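Side-chain contacts in E3 ubiquitin-protein ligase HERC2 (Homo sapiens, PDB 4L1M), which probably attaches ubiquitin to target proteins through its HECT domain, the part crystallised here being the first of its RCC1-like beta-propeller domains: residues N288-H293 and G319-L324; V332-S337 and C341-T346; S271-K276 and Y281-G286. All blocks are in the same frame, centred on the assembly; numbering follows the deposited sequence.

Interaction 1: N288-H293 and G319-L324; sequences NQRLGH and GSTHCL. With SO4 (sulfate ion), chain F.
Arg290 and Thr321 bring the two backbones closest, with their CA atoms 5.2 Å apart, where a type I turn from Gln289 to Gly292 meets the bend that leads into strand 322-327. The Arg290 side chain leaves the turn toward that bend, and its CB passes 3.7 Å from Thr321 O. The chain then kinks at chi3 (72°), so the guanidinium swings across the threonine instead of running straight on. There the methyl CG2 of Thr321 sits over one face, 3.7 Å from Arg290 CZ and displaced toward the rim. Thr321 CG2 lies beside its own backbone N, a position that turns the methyl to the arginine. In the RCC1-like beta-propeller this is a junction of neighbouring blades: the loop follows strand 280-284 of one sheet, and the bend belongs to the next. Polar partners hold the guanidinium along its rim. NH2 of Arg290 donates to a lone pair of Asn288 OD1 at 2.9 Å, the oxygen standing about 20° out of the guanidinium plane. The same NH2 binds O3 of the sulfate at 2.9 Å. NH1 is hydrogen-bonded to Ser268 O and adds two long, weak bonds to sulfate O1 and O4, while NE is taken by Asp287 O. The sulfate, probably from the crystallisation liquor, also accepts bonds from Ser268 OG and Lys285 NZ, and its O1 lies 3.6 Å from the same Thr321 methyl.

Interaction 2: V332-S337 and C341-T346; sequences VHSWGS and CQHFDT
His343 reaches from its loop to Ser334 on strand 332-335, where His343 ND1 and Ser334 OG are joined by a 2.7 Å hydrogen bond in which either atom could be the donor. The first torsion of the histidine places CG beside the backbone N (chi1 -50°), and a chi2 of -87° turns the imidazole so that its edge, and not a face, meets the strand. Ser334 OG lies close to the ring plane. Lys351 NZ is hydrogen-bonded to the same OG, and its charge may polarise the hydroxyl.

Two backbone carbonyls stand at the imidazole edge, where the chain turns a corner at Gly336 and passes the ring. Trp335 O lies near the ring plane, 3.2 Å from His343 CE1; farther round the rim, Ser337 O stands 3.0 Å from His343 NE2. Gln342 flanks this on the same loop. Its chain bends at chi2 (87°), and the flat amide turns a face to Ser337 O, which sits above Gln342 CD at 3.6 Å. Both ends of that amide are occupied locally: NE2 donates to Asp339 OD1, and OE1 accepts from Gln340 N. A type I turn from His343 to Thr346 carries the chain onward, and Asp345 forms a salt bridge with Lys351.

The contact thus fastens the loop that follows strand 332-335 back over it. Strand 332-335 itself runs between strands 322-327 and 354-356 of its propeller blade, Lys351 reaches in from strand 350-352, and the side chain of Gln342 touches His322 of strand 322-327.

Interaction 3: S271-K276 and Y281-G286; sequences SIALTK and YSWGKG. With SO4 (sulfate ion), chain F.
The indole of Trp283 lies against Ser271, whose CB sits over one face in a CH-pi contact, 3.8 Å from the centroid of the five-membered ring and 26° off its normal. The backbone N of Ile272 also lies over the indole, offset toward the rim, and the methyl of Ala273 meets the indole at its edge, with Ala273 CB 3.9 Å from Trp283 CZ3. Tyr281 presents an edge to Ala273 O, while Thr275 CG2 approaches the phenol obliquely, 4.2 Å from Tyr281 CE1. Trp283 folds back over the neighbouring strand because its CG stands between its own backbone N and carbonyl carbon (chi1 66°).

Beneath the rings is an antiparallel hairpin. Ser271 with Trp283 and Ala273 with Tyr281 are hydrogen-bonded pairs; Ile272 with Ser282 between them is a non-hydrogen-bonded pair. Four backbone bonds join the strands, two in each hydrogen-bonded pair, all close to straight at the hydrogen. On the face that carries Ile272 and Ser282, Ile272 CD1 lies 3.6 Å from Ser282 CB. Beyond the strand, the extended chain of Lys285 brings NZ to 3.0 Å from O3 of the sulfate.

These are the two middle strands of a four-stranded propeller blade, between strand 261-267 and strand 302-304. Ser271 OG faces the preceding blade, bonded to Gln218 and to the carbonyl of Lys238; toward the following blade, Ile272 packs on Val316 and Leu274 on Val313 of strand 313-318.

From the N terminus the three contacts follow one another in series, none nested in another and none crossing. Interaction 3 closes first, pairing the middle strands of one propeller blade across a short hairpin turn. Interaction 1 closes a longer excursion of 25 residues, through the last strands of that blade and the first of the next, so it ties two sheets together. Interaction 2 then closes a short loop between strand 332-335 and strand 350-352. Interaction 1 touches both of the others. Leu291 O meets Ser282 OG, linking 288-293 to 281-286; Arg290 O meets Trp335 NE1, linking 288-293 to 332-337. Interactions 1 and 3 also share the sulfate, whereas interactions 2 and 3 do not touch.

Interaction 1: N288-H293 and G319-L324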
ATOM      1  N   ASN A 288      -7.959  18.065  -3.656  1.00 43.09           N
ATOM      2  CA  ASN A 288      -8.167  17.240  -4.831  1.00 41.86           C
ATOM      3  C   ASN A 288      -9.143  16.100  -4.557  1.00 41.59           C
ATOM      4  O   ASN A 288      -9.126  15.105  -5.260  1.00 40.65           O
ATOM      5  CB  ASN A 288      -6.817  16.706  -5.325  1.00 39.61           C
ATOM      6  CG  ASN A 288      -5.741  17.769  -5.337  1.00 38.64           C
ATOM      7  OD1 ASN A 288      -4.777  17.705  -4.587  1.00 38.38           O
ATOM      8  ND2 ASN A 288      -5.916  18.759  -6.161  1.00 39.77           N
ATOM      9  N   GLN A 289      -9.984  16.260  -3.530  1.00 41.71           N
ATOM     10  CA  GLN A 289     -11.048  15.303  -3.190  1.00 42.56           C
ATOM     11  C   GLN A 289     -10.538  13.922  -2.800  1.00 41.10           C
ATOM     12  O   GLN A 289     -11.293  12.953  -2.871  1.00 41.54           O
ATOM     13  CB  GLN A 289     -12.035  15.125  -4.352  1.00 44.68           C
ATOM     14  CG  GLN A 289     -12.706  16.393  -4.839  1.00 47.22           C
ATOM     15  CD  GLN A 289     -13.683  16.927  -3.821  1.00 49.54           C
ATOM     16  OE1 GLN A 289     -13.844  16.365  -2.735  1.00 51.59           O
ATOM     17  NE2 GLN A 289     -14.336  18.006  -4.150  1.00 52.11           N
ATOM     18  N   ARG A 290      -9.290  13.831  -2.355  1.00 38.80           N
ATOM     19  CA  ARG A 290      -8.688  12.543  -2.084  1.00 37.63           C
ATOM     20  C   ARG A 290      -9.368  11.752  -0.970  1.00 38.43           C
ATOM     21  O   ARG A 290      -9.253  10.539  -0.923  1.00 42.15           O
ATOM     22  CB  ARG A 290      -7.195  12.694  -1.788  1.00 36.31           C
ATOM     23  CG  ARG A 290      -6.855  13.336  -0.444  1.00 36.14           C
ATOM     24  CD  ARG A 290      -5.388  13.704  -0.377  1.00 34.39           C
ATOM     25  NE  ARG A 290      -5.075  14.839  -1.222  1.00 34.84           N
ATOM     26  CZ  ARG A 290      -3.848  15.242  -1.499  1.00 35.67           C
ATOM     27  NH1 ARG A 290      -2.793  14.602  -1.003  1.00 35.18           N
ATOM     28  NH2 ARG A 290      -3.666  16.294  -2.285  1.00 37.16           N
ATOM     29  N   LEU A 291     -10.074  12.409  -0.078  1.00 40.14           N
ATOM     30  CA  LEU A 291     -10.771  11.705   1.021  1.00 41.88           C
ATOM     31  C   LEU A 291     -12.132  11.080   0.638  1.00 43.44           C
ATOM     32  O   LEU A 291     -12.607  10.189   1.340  1.00 44.12           O
ATOM     33  CB  LEU A 291     -11.023  12.662   2.184  1.00 42.50           C
ATOM     34  CG  LEU A 291      -9.799  13.355   2.720  1.00 41.61           C
ATOM     35  CD1 LEU A 291     -10.219  14.335   3.783  1.00 41.96           C
ATOM     36  CD2 LEU A 291      -8.809  12.321   3.256  1.00 40.64           C
ATOM     37  N   GLY A 292     -12.761  11.565  -0.434  1.00 44.61           N
ATOM     38  CA  GLY A 292     -14.030  11.006  -0.924  1.00 46.76           C
ATOM     39  C   GLY A 292     -15.314  11.442  -0.230  1.00 48.21           C
ATOM     40  O   GLY A 292     -16.361  10.904  -0.503  1.00 51.80           O
ATOM     41  N   HIS A 293     -15.246  12.421   0.653  1.00 48.85           N
ATOM     42  CA  HIS A 293     -16.432  12.870   1.392  1.00 48.75           C
ATOM     43  C   HIS A 293     -17.213  13.941   0.677  1.00 50.60           C
ATOM     44  O   HIS A 293     -18.271  14.319   1.148  1.00 52.77           O
ATOM     45  CB  HIS A 293     -16.046  13.388   2.763  1.00 47.90           C
ATOM     46  CG  HIS A 293     -15.374  12.369   3.625  1.00 47.56           C
ATOM     47  ND1 HIS A 293     -15.975  11.186   3.981  1.00 48.86           N
ATOM     48  CD2 HIS A 293     -14.153  12.359   4.211  1.00 46.71           C
ATOM     49  CE1 HIS A 293     -15.163  10.495   4.755  1.00 47.62           C
ATOM     50  NE2 HIS A 293     -14.045  11.180   4.906  1.00 45.86           N
ATOM     51  N   GLY A 319      -3.704   5.260  -4.005  1.00 41.17           N
ATOM     52  CA  GLY A 319      -2.608   5.830  -4.772  1.00 40.60           C
ATOM     53  C   GLY A 319      -2.176   7.092  -4.063  1.00 41.04           C
ATOM     54  O   GLY A 319      -2.486   7.266  -2.897  1.00 43.71           O
ATOM     55  N   SER A 320      -1.471   7.986  -4.743  1.00 39.77           N
ATOM     56  CA  SER A 320      -1.043   9.245  -4.110  1.00 38.53           C
ATOM     57  C   SER A 320      -2.242  10.109  -3.732  1.00 39.06           C
ATOM     58  O   SER A 320      -2.412  10.460  -2.561  1.00 42.84           O
ATOM     59  CB  SER A 320      -0.135  10.013  -5.038  1.00 39.15           C
ATOM     60  OG  SER A 320       1.021   9.246  -5.282  1.00 41.31           O
ATOM     61  N   THR A 321      -3.083  10.424  -4.712  1.00 38.49           N
ATOM     62  CA  THR A 321      -4.239  11.272  -4.494  1.00 38.53           C
ATOM     63  C   THR A 321      -5.563  10.689  -5.034  1.00 40.57           C
ATOM     64  O   THR A 321      -6.513  11.431  -5.244  1.00 40.72           O
ATOM     65  CB  THR A 321      -4.000  12.659  -5.103  1.00 39.70           C
ATOM     66  OG1 THR A 321      -3.793  12.538  -6.502  1.00 39.70           O
ATOM     67  CG2 THR A 321      -2.780  13.317  -4.482  1.00 39.41           C
ATOM     68  N   HIS A 322      -5.616   9.369  -5.251  1.00 40.58           N
ATOM     69  CA  HIS A 322      -6.848   8.690  -5.665  1.00 42.00           C
ATOM     70  C   HIS A 322      -6.897   7.296  -5.066  1.00 43.26           C
ATOM     71  O   HIS A 322      -5.880   6.793  -4.613  1.00 46.40           O
ATOM     72  CB  HIS A 322      -6.972   8.626  -7.177  1.00 42.68           C
ATOM     73  CG  HIS A 322      -6.188   7.524  -7.821  1.00 43.16           C
ATOM     74  ND1 HIS A 322      -4.830   7.595  -8.017  1.00 42.74           N
ATOM     75  CD2 HIS A 322      -6.581   6.350  -8.369  1.00 44.70           C
ATOM     76  CE1 HIS A 322      -4.411   6.508  -8.634  1.00 42.51           C
ATOM     77  NE2 HIS A 322      -5.455   5.737  -8.866  1.00 45.09           N
ATOM     78  N   CYS A 323      -8.082   6.696  -5.025  1.00 42.22           N
ATOM     79  CA  CYS A 323      -8.265   5.390  -4.401  1.00 41.63           C
ATOM     80  C   CYS A 323      -9.197   4.528  -5.196  1.00 41.31           C
ATOM     81  O   CYS A 323     -10.021   5.035  -5.935  1.00 41.67           O
ATOM     82  CB  CYS A 323      -8.902   5.525  -3.030  1.00 42.94           C
ATOM     83  SG  CYS A 323      -7.928   6.398  -1.824  1.00 42.57           S
ATOM     84  N   LEU A 324      -9.043   3.220  -5.009  1.00 41.01           N
ATOM     85  CA  LEU A 324      -9.988   2.221  -5.465  1.00 42.66           C
ATOM     86  C   LEU A 324     -10.484   1.433  -4.258  1.00 42.05           C
ATOM     87  O   LEU A 324      -9.752   1.251  -3.286  1.00 40.37           O
ATOM     88  CB  LEU A 324      -9.353   1.223  -6.425  1.00 43.33           C
ATOM     89  CG  LEU A 324      -8.754   1.668  -7.758  1.00 44.64           C
ATOM     90  CD1 LEU A 324      -8.671   0.490  -8.718  1.00 44.98           C
ATOM     91  CD2 LEU A 324      -9.538   2.797  -8.401  1.00 46.08           C
TER
HETATM   92  S   SO4 F 803       0.128  16.441  -2.241  1.00 61.50           S
HETATM   93  O1  SO4 F 803      -0.047  15.202  -3.001  1.00 59.18           O
HETATM   94  O2  SO4 F 803       1.354  17.106  -2.750  1.00 60.11           O
HETATM   95  O3  SO4 F 803      -1.012  17.370  -2.389  1.00 64.72           O
HETATM   96  O4  SO4 F 803       0.209  16.077  -0.809  1.00 62.52           O

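Interaction 2: V332-S337 and C341-T346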
ATOM      1  N   VAL A 332     -16.064  -2.306  -8.415  1.00 53.96           N
ATOM      2  CA  VAL A 332     -14.864  -1.506  -8.167  1.00 50.76           C
ATOM      3  C   VAL A 332     -15.212  -0.020  -8.176  1.00 50.81           C
ATOM      4  O   VAL A 332     -15.555   0.541  -9.215  1.00 52.35           O
ATOM      5  CB  VAL A 332     -13.782  -1.788  -9.228  1.00 49.55           C
ATOM      6  CG1 VAL A 332     -12.489  -1.070  -8.880  1.00 46.92           C
ATOM      7  CG2 VAL A 332     -13.544  -3.289  -9.349  1.00 49.44           C
ATOM      8  N   HIS A 333     -15.114   0.616  -7.012  1.00 49.40           N
ATOM      9  CA  HIS A 333     -15.441   2.046  -6.838  1.00 48.34           C
ATOM     10  C   HIS A 333     -14.160   2.863  -6.816  1.00 46.25           C
ATOM     11  O   HIS A 333     -13.117   2.381  -6.399  1.00 43.42           O
ATOM     12  CB  HIS A 333     -16.173   2.230  -5.526  1.00 48.28           C
ATOM     13  CG  HIS A 333     -17.527   1.587  -5.499  1.00 51.63           C
ATOM     14  ND1 HIS A 333     -18.689   2.317  -5.361  1.00 53.15           N
ATOM     15  CD2 HIS A 333     -17.909   0.288  -5.598  1.00 53.25           C
ATOM     16  CE1 HIS A 333     -19.726   1.500  -5.385  1.00 55.83           C
ATOM     17  NE2 HIS A 333     -19.283   0.262  -5.531  1.00 55.22           N
ATOM     18  N   SER A 334     -14.233   4.104  -7.256  1.00 46.51           N
ATOM     19  CA  SER A 334     -13.072   4.988  -7.150  1.00 44.56           C
ATOM     20  C   SER A 334     -13.493   6.410  -6.801  1.00 45.74           C
ATOM     21  O   SER A 334     -14.643   6.783  -6.970  1.00 48.24           O
ATOM     22  CB  SER A 334     -12.291   5.000  -8.455  1.00 43.67           C
ATOM     23  OG  SER A 334     -12.945   5.794  -9.432  1.00 45.14           O
ATOM     24  N   TRP A 335     -12.539   7.194  -6.330  1.00 45.75           N
ATOM     25  CA  TRP A 335     -12.746   8.623  -6.048  1.00 47.98           C
ATOM     26  C   TRP A 335     -11.404   9.324  -5.957  1.00 45.65           C
ATOM     27  O   TRP A 335     -10.361   8.677  -5.845  1.00 43.08           O
ATOM     28  CB  TRP A 335     -13.515   8.828  -4.727  1.00 47.91           C
ATOM     29  CG  TRP A 335     -12.728   8.444  -3.528  1.00 44.99           C
ATOM     30  CD1 TRP A 335     -11.940   9.245  -2.803  1.00 45.02           C
ATOM     31  CD2 TRP A 335     -12.662   7.155  -2.923  1.00 43.96           C
ATOM     32  NE1 TRP A 335     -11.382   8.554  -1.759  1.00 44.03           N
ATOM     33  CE2 TRP A 335     -11.819   7.259  -1.816  1.00 42.71           C
ATOM     34  CE3 TRP A 335     -13.260   5.923  -3.196  1.00 44.80           C
ATOM     35  CZ2 TRP A 335     -11.534   6.180  -0.984  1.00 41.37           C
ATOM     36  CZ3 TRP A 335     -12.973   4.847  -2.363  1.00 44.07           C
ATOM     37  CH2 TRP A 335     -12.105   4.988  -1.277  1.00 41.64           C
ATOM     38  N   GLY A 336     -11.454  10.651  -5.974  1.00 46.70           N
ATOM     39  CA  GLY A 336     -10.269  11.461  -5.749  1.00 45.36           C
ATOM     40  C   GLY A 336      -9.813  12.213  -6.974  1.00 46.99           C
ATOM     41  O   GLY A 336     -10.621  12.623  -7.813  1.00 48.07           O
ATOM     42  N   SER A 337      -8.504  12.425  -7.060  1.00 46.74           N
ATOM     43  CA  SER A 337      -7.945  13.297  -8.078  1.00 48.57           C
ATOM     44  C   SER A 337      -8.079  12.653  -9.446  1.00 49.22           C
ATOM     45  O   SER A 337      -8.006  11.429  -9.574  1.00 46.89           O
ATOM     46  CB  SER A 337      -6.477  13.608  -7.757  1.00 48.48           C
ATOM     47  OG  SER A 337      -5.813  14.195  -8.864  1.00 51.09           O
ATOM     48  N   CYS A 341      -6.296  11.376 -15.553  1.00 65.03           N
ATOM     49  CA  CYS A 341      -7.251  10.363 -15.973  1.00 65.24           C
ATOM     50  C   CYS A 341      -7.223   9.078 -15.149  1.00 63.28           C
ATOM     51  O   CYS A 341      -7.451   7.996 -15.690  1.00 64.93           O
ATOM     52  CB  CYS A 341      -7.026  10.037 -17.443  1.00 67.00           C
ATOM     53  SG  CYS A 341      -7.215  11.501 -18.479  1.00 68.22           S
ATOM     54  N   GLN A 342      -6.986   9.200 -13.838  1.00 59.82           N
ATOM     55  CA  GLN A 342      -7.035   8.044 -12.928  1.00 57.85           C
ATOM     56  C   GLN A 342      -8.418   7.420 -12.890  1.00 57.22           C
ATOM     57  O   GLN A 342      -8.580   6.300 -12.381  1.00 60.13           O
ATOM     58  CB  GLN A 342      -6.693   8.436 -11.483  1.00 55.81           C
ATOM     59  CG  GLN A 342      -5.284   8.939 -11.243  1.00 55.01           C
ATOM     60  CD  GLN A 342      -5.165  10.418 -11.488  1.00 55.41           C
ATOM     61  OE1 GLN A 342      -5.645  10.909 -12.500  1.00 57.41           O
ATOM     62  NE2 GLN A 342      -4.551  11.139 -10.559  1.00 52.08           N
ATOM     63  N   HIS A 343      -9.412   8.173 -13.360  1.00 55.86           N
ATOM     64  CA  HIS A 343     -10.796   7.727 -13.405  1.00 56.75           C
ATOM     65  C   HIS A 343     -11.318   7.856 -14.812  1.00 59.23           C
ATOM     66  O   HIS A 343     -11.571   8.962 -15.278  1.00 63.79           O
ATOM     67  CB  HIS A 343     -11.635   8.580 -12.464  1.00 55.16           C
ATOM     68  CG  HIS A 343     -11.048   8.686 -11.105  1.00 51.49           C
ATOM     69  ND1 HIS A 343     -11.304   7.765 -10.115  1.00 50.06           N
ATOM     70  CD2 HIS A 343     -10.181   9.576 -10.581  1.00 50.33           C
ATOM     71  CE1 HIS A 343     -10.638   8.098  -9.025  1.00 48.49           C
ATOM     72  NE2 HIS A 343      -9.948   9.195  -9.283  1.00 49.72           N
ATOM     73  N   PHE A 344     -11.522   6.727 -15.476  1.00 57.71           N
ATOM     74  CA  PHE A 344     -11.937   6.746 -16.869  1.00 58.40           C
ATOM     75  C   PHE A 344     -13.418   7.033 -17.042  1.00 60.52           C
ATOM     76  O   PHE A 344     -13.882   7.103 -18.148  1.00 62.14           O
ATOM     77  CB  PHE A 344     -11.569   5.434 -17.559  1.00 58.00           C
ATOM     78  CG  PHE A 344     -12.249   4.212 -16.981  1.00 57.49           C
ATOM     79  CD1 PHE A 344     -13.572   3.932 -17.256  1.00 60.06           C
ATOM     80  CD2 PHE A 344     -11.552   3.331 -16.190  1.00 55.83           C
ATOM     81  CE1 PHE A 344     -14.183   2.808 -16.730  1.00 60.11           C
ATOM     82  CE2 PHE A 344     -12.155   2.204 -15.661  1.00 56.09           C
ATOM     83  CZ  PHE A 344     -13.469   1.943 -15.929  1.00 57.50           C
ATOM     84  N   ASP A 345     -14.163   7.200 -15.953  1.00 60.80           N
ATOM     85  CA  ASP A 345     -15.603   7.437 -16.049  1.00 63.98           C
ATOM     86  C   ASP A 345     -15.992   8.897 -15.878  1.00 65.26           C
ATOM     87  O   ASP A 345     -17.179   9.208 -15.868  1.00 65.76           O
ATOM     88  CB  ASP A 345     -16.361   6.592 -15.008  1.00 64.35           C
ATOM     89  CG  ASP A 345     -16.058   7.009 -13.574  1.00 61.98           C
ATOM     90  OD1 ASP A 345     -14.971   7.580 -13.335  1.00 59.63           O
ATOM     91  OD2 ASP A 345     -16.905   6.750 -12.688  1.00 61.74           O
ATOM     92  N   THR A 346     -15.015   9.782 -15.692  1.00 64.59           N
ATOM     93  CA  THR A 346     -15.317  11.204 -15.506  1.00 65.84           C
ATOM     94  C   THR A 346     -14.373  12.094 -16.305  1.00 64.77           C
ATOM     95  O   THR A 346     -13.190  11.822 -16.402  1.00 63.07           O
ATOM     96  CB  THR A 346     -15.333  11.604 -14.006  1.00 65.78           C
ATOM     97  OG1 THR A 346     -15.377  13.037 -13.882  1.00 71.84           O
ATOM     98  CG2 THR A 346     -14.122  11.086 -13.259  1.00 64.07           C
TER

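Interaction 3: S271-K276 and Y281-G286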
ATOM      1  N   SER A 271      -5.160   9.075   5.324  1.00 37.91           N
ATOM      2  CA  SER A 271      -5.183   7.779   5.922  1.00 38.73           C
ATOM      3  C   SER A 271      -6.538   7.125   5.708  1.00 40.26           C
ATOM      4  O   SER A 271      -7.551   7.798   5.565  1.00 41.11           O
ATOM      5  CB  SER A 271      -4.931   7.941   7.410  1.00 40.17           C
ATOM      6  OG  SER A 271      -3.682   8.577   7.633  1.00 40.77           O
ATOM      7  N   ILE A 272      -6.533   5.799   5.703  1.00 40.81           N
ATOM      8  CA  ILE A 272      -7.697   4.980   5.435  1.00 40.63           C
ATOM      9  C   ILE A 272      -7.748   3.823   6.444  1.00 40.82           C
ATOM     10  O   ILE A 272      -6.726   3.216   6.750  1.00 39.30           O
ATOM     11  CB  ILE A 272      -7.552   4.343   4.047  1.00 42.31           C
ATOM     12  CG1 ILE A 272      -7.607   5.396   2.944  1.00 43.08           C
ATOM     13  CG2 ILE A 272      -8.616   3.263   3.825  1.00 44.12           C
ATOM     14  CD1 ILE A 272      -9.019   5.862   2.662  1.00 45.41           C
ATOM     15  N   ALA A 273      -8.940   3.480   6.904  1.00 41.49           N
ATOM     16  CA  ALA A 273      -9.141   2.266   7.663  1.00 41.67           C
ATOM     17  C   ALA A 273     -10.347   1.523   7.128  1.00 42.86           C
ATOM     18  O   ALA A 273     -11.324   2.136   6.699  1.00 43.84           O
ATOM     19  CB  ALA A 273      -9.368   2.600   9.109  1.00 42.69           C
ATOM     20  N   LEU A 274     -10.292   0.202   7.215  1.00 42.74           N
ATOM     21  CA  LEU A 274     -11.312  -0.657   6.680  1.00 44.25           C
ATOM     22  C   LEU A 274     -11.739  -1.633   7.765  1.00 46.04           C
ATOM     23  O   LEU A 274     -10.899  -2.274   8.365  1.00 47.12           O
ATOM     24  CB  LEU A 274     -10.704  -1.415   5.500  1.00 44.18           C
ATOM     25  CG  LEU A 274     -11.533  -2.523   4.882  1.00 45.80           C
ATOM     26  CD1 LEU A 274     -12.854  -1.976   4.370  1.00 47.51           C
ATOM     27  CD2 LEU A 274     -10.740  -3.161   3.775  1.00 44.97           C
ATOM     28  N   THR A 275     -13.039  -1.752   8.020  1.00 47.87           N
ATOM     29  CA  THR A 275     -13.531  -2.667   9.067  1.00 48.59           C
ATOM     30  C   THR A 275     -13.753  -4.079   8.539  1.00 50.34           C
ATOM     31  O   THR A 275     -13.838  -4.288   7.345  1.00 50.98           O
ATOM     32  CB  THR A 275     -14.843  -2.173   9.704  1.00 49.25           C
ATOM     33  OG1 THR A 275     -15.906  -2.184   8.744  1.00 51.54           O
ATOM     34  CG2 THR A 275     -14.678  -0.811  10.233  1.00 48.77           C
ATOM     35  N   LYS A 276     -13.840  -5.038   9.450  1.00 52.75           N
ATOM     36  CA  LYS A 276     -14.229  -6.408   9.131  1.00 55.79           C
ATOM     37  C   LYS A 276     -15.592  -6.462   8.432  1.00 57.27           C
ATOM     38  O   LYS A 276     -15.829  -7.331   7.594  1.00 60.67           O
ATOM     39  CB  LYS A 276     -14.265  -7.260  10.410  1.00 59.27           C
ATOM     40  CG  LYS A 276     -14.253  -8.764  10.204  1.00 62.66           C
ATOM     41  CD  LYS A 276     -14.457  -9.503  11.526  1.00 66.85           C
ATOM     42  CE  LYS A 276     -15.804  -9.192  12.198  1.00 69.92           C
ATOM     43  N   TYR A 281     -13.163   4.290   6.511  1.00 42.37           N
ATOM     44  CA  TYR A 281     -13.010   5.609   7.084  1.00 41.27           C
ATOM     45  C   TYR A 281     -11.831   6.243   6.438  1.00 40.98           C
ATOM     46  O   TYR A 281     -10.809   5.598   6.232  1.00 41.29           O
ATOM     47  CB  TYR A 281     -12.815   5.534   8.595  1.00 40.86           C
ATOM     48  CG  TYR A 281     -14.047   5.057   9.346  1.00 42.33           C
ATOM     49  CD1 TYR A 281     -14.447   3.721   9.278  1.00 43.31           C
ATOM     50  CD2 TYR A 281     -14.804   5.934  10.138  1.00 42.78           C
ATOM     51  CE1 TYR A 281     -15.556   3.268   9.958  1.00 45.29           C
ATOM     52  CE2 TYR A 281     -15.924   5.485  10.822  1.00 44.60           C
ATOM     53  CZ  TYR A 281     -16.300   4.156  10.723  1.00 45.95           C
ATOM     54  OH  TYR A 281     -17.396   3.685  11.382  1.00 47.26           O
ATOM     55  N   SER A 282     -11.951   7.522   6.113  1.00 42.77           N
ATOM     56  CA  SER A 282     -10.797   8.281   5.598  1.00 40.89           C
ATOM     57  C   SER A 282     -10.664   9.585   6.361  1.00 41.01           C
ATOM     58  O   SER A 282     -11.656  10.168   6.814  1.00 42.78           O
ATOM     59  CB  SER A 282     -10.941   8.558   4.102  1.00 39.62           C
ATOM     60  OG  SER A 282     -12.049   9.404   3.846  1.00 40.22           O
ATOM     61  N   TRP A 283      -9.424  10.022   6.513  1.00 40.79           N
ATOM     62  CA  TRP A 283      -9.124  11.282   7.176  1.00 39.88           C
ATOM     63  C   TRP A 283      -7.737  11.757   6.760  1.00 39.19           C
ATOM     64  O   TRP A 283      -6.969  11.004   6.130  1.00 38.29           O
ATOM     65  CB  TRP A 283      -9.241  11.118   8.675  1.00 39.95           C
ATOM     66  CG  TRP A 283      -8.234  10.220   9.277  1.00 39.99           C
ATOM     67  CD1 TRP A 283      -7.108  10.601   9.926  1.00 40.26           C
ATOM     68  CD2 TRP A 283      -8.287   8.786   9.374  1.00 40.52           C
ATOM     69  NE1 TRP A 283      -6.429   9.503  10.402  1.00 40.16           N
ATOM     70  CE2 TRP A 283      -7.126   8.373  10.065  1.00 40.81           C
ATOM     71  CE3 TRP A 283      -9.182   7.814   8.932  1.00 40.89           C
ATOM     72  CZ2 TRP A 283      -6.831   7.019  10.310  1.00 39.72           C
ATOM     73  CZ3 TRP A 283      -8.874   6.464   9.167  1.00 40.59           C
ATOM     74  CH2 TRP A 283      -7.712   6.091   9.853  1.00 39.07           C
ATOM     75  N   GLY A 284      -7.442  13.030   7.047  1.00 38.99           N
ATOM     76  CA  GLY A 284      -6.216  13.683   6.582  1.00 37.02           C
ATOM     77  C   GLY A 284      -6.462  14.826   5.608  1.00 36.73           C
ATOM     78  O   GLY A 284      -7.472  15.523   5.705  1.00 38.55           O
ATOM     79  N   LYS A 285      -5.531  15.030   4.680  1.00 34.96           N
ATOM     80  CA  LYS A 285      -5.580  16.166   3.763  1.00 36.27           C
ATOM     81  C   LYS A 285      -6.711  16.022   2.736  1.00 37.74           C
ATOM     82  O   LYS A 285      -6.937  14.921   2.196  1.00 36.61           O
ATOM     83  CB  LYS A 285      -4.264  16.250   3.026  1.00 37.17           C
ATOM     84  CG  LYS A 285      -4.026  17.517   2.222  1.00 39.19           C
ATOM     85  CD  LYS A 285      -2.610  17.540   1.677  1.00 38.60           C
ATOM     86  CE  LYS A 285      -2.361  18.823   0.898  1.00 41.49           C
ATOM     87  NZ  LYS A 285      -1.049  18.832   0.183  1.00 41.67           N
ATOM     88  N   GLY A 286      -7.388  17.128   2.450  1.00 37.90           N
ATOM     89  CA  GLY A 286      -8.616  17.118   1.691  1.00 40.08           C
ATOM     90  C   GLY A 286      -8.474  17.549   0.242  1.00 41.93           C
ATOM     91  O   GLY A 286      -9.400  17.374  -0.543  1.00 46.66           O
TER
HETATM   92  S   SO4 F 803       0.128  16.441  -2.241  1.00 61.50           S
HETATM   93  O1  SO4 F 803      -0.047  15.202  -3.001  1.00 59.18           O
HETATM   94  O2  SO4 F 803       1.354  17.106  -2.750  1.00 60.11           O
HETATM   95  O3  SO4 F 803      -1.012  17.370  -2.389  1.00 64.72           O
HETATM   96  O4  SO4 F 803       0.209  16.077  -0.809  1.00 62.52           O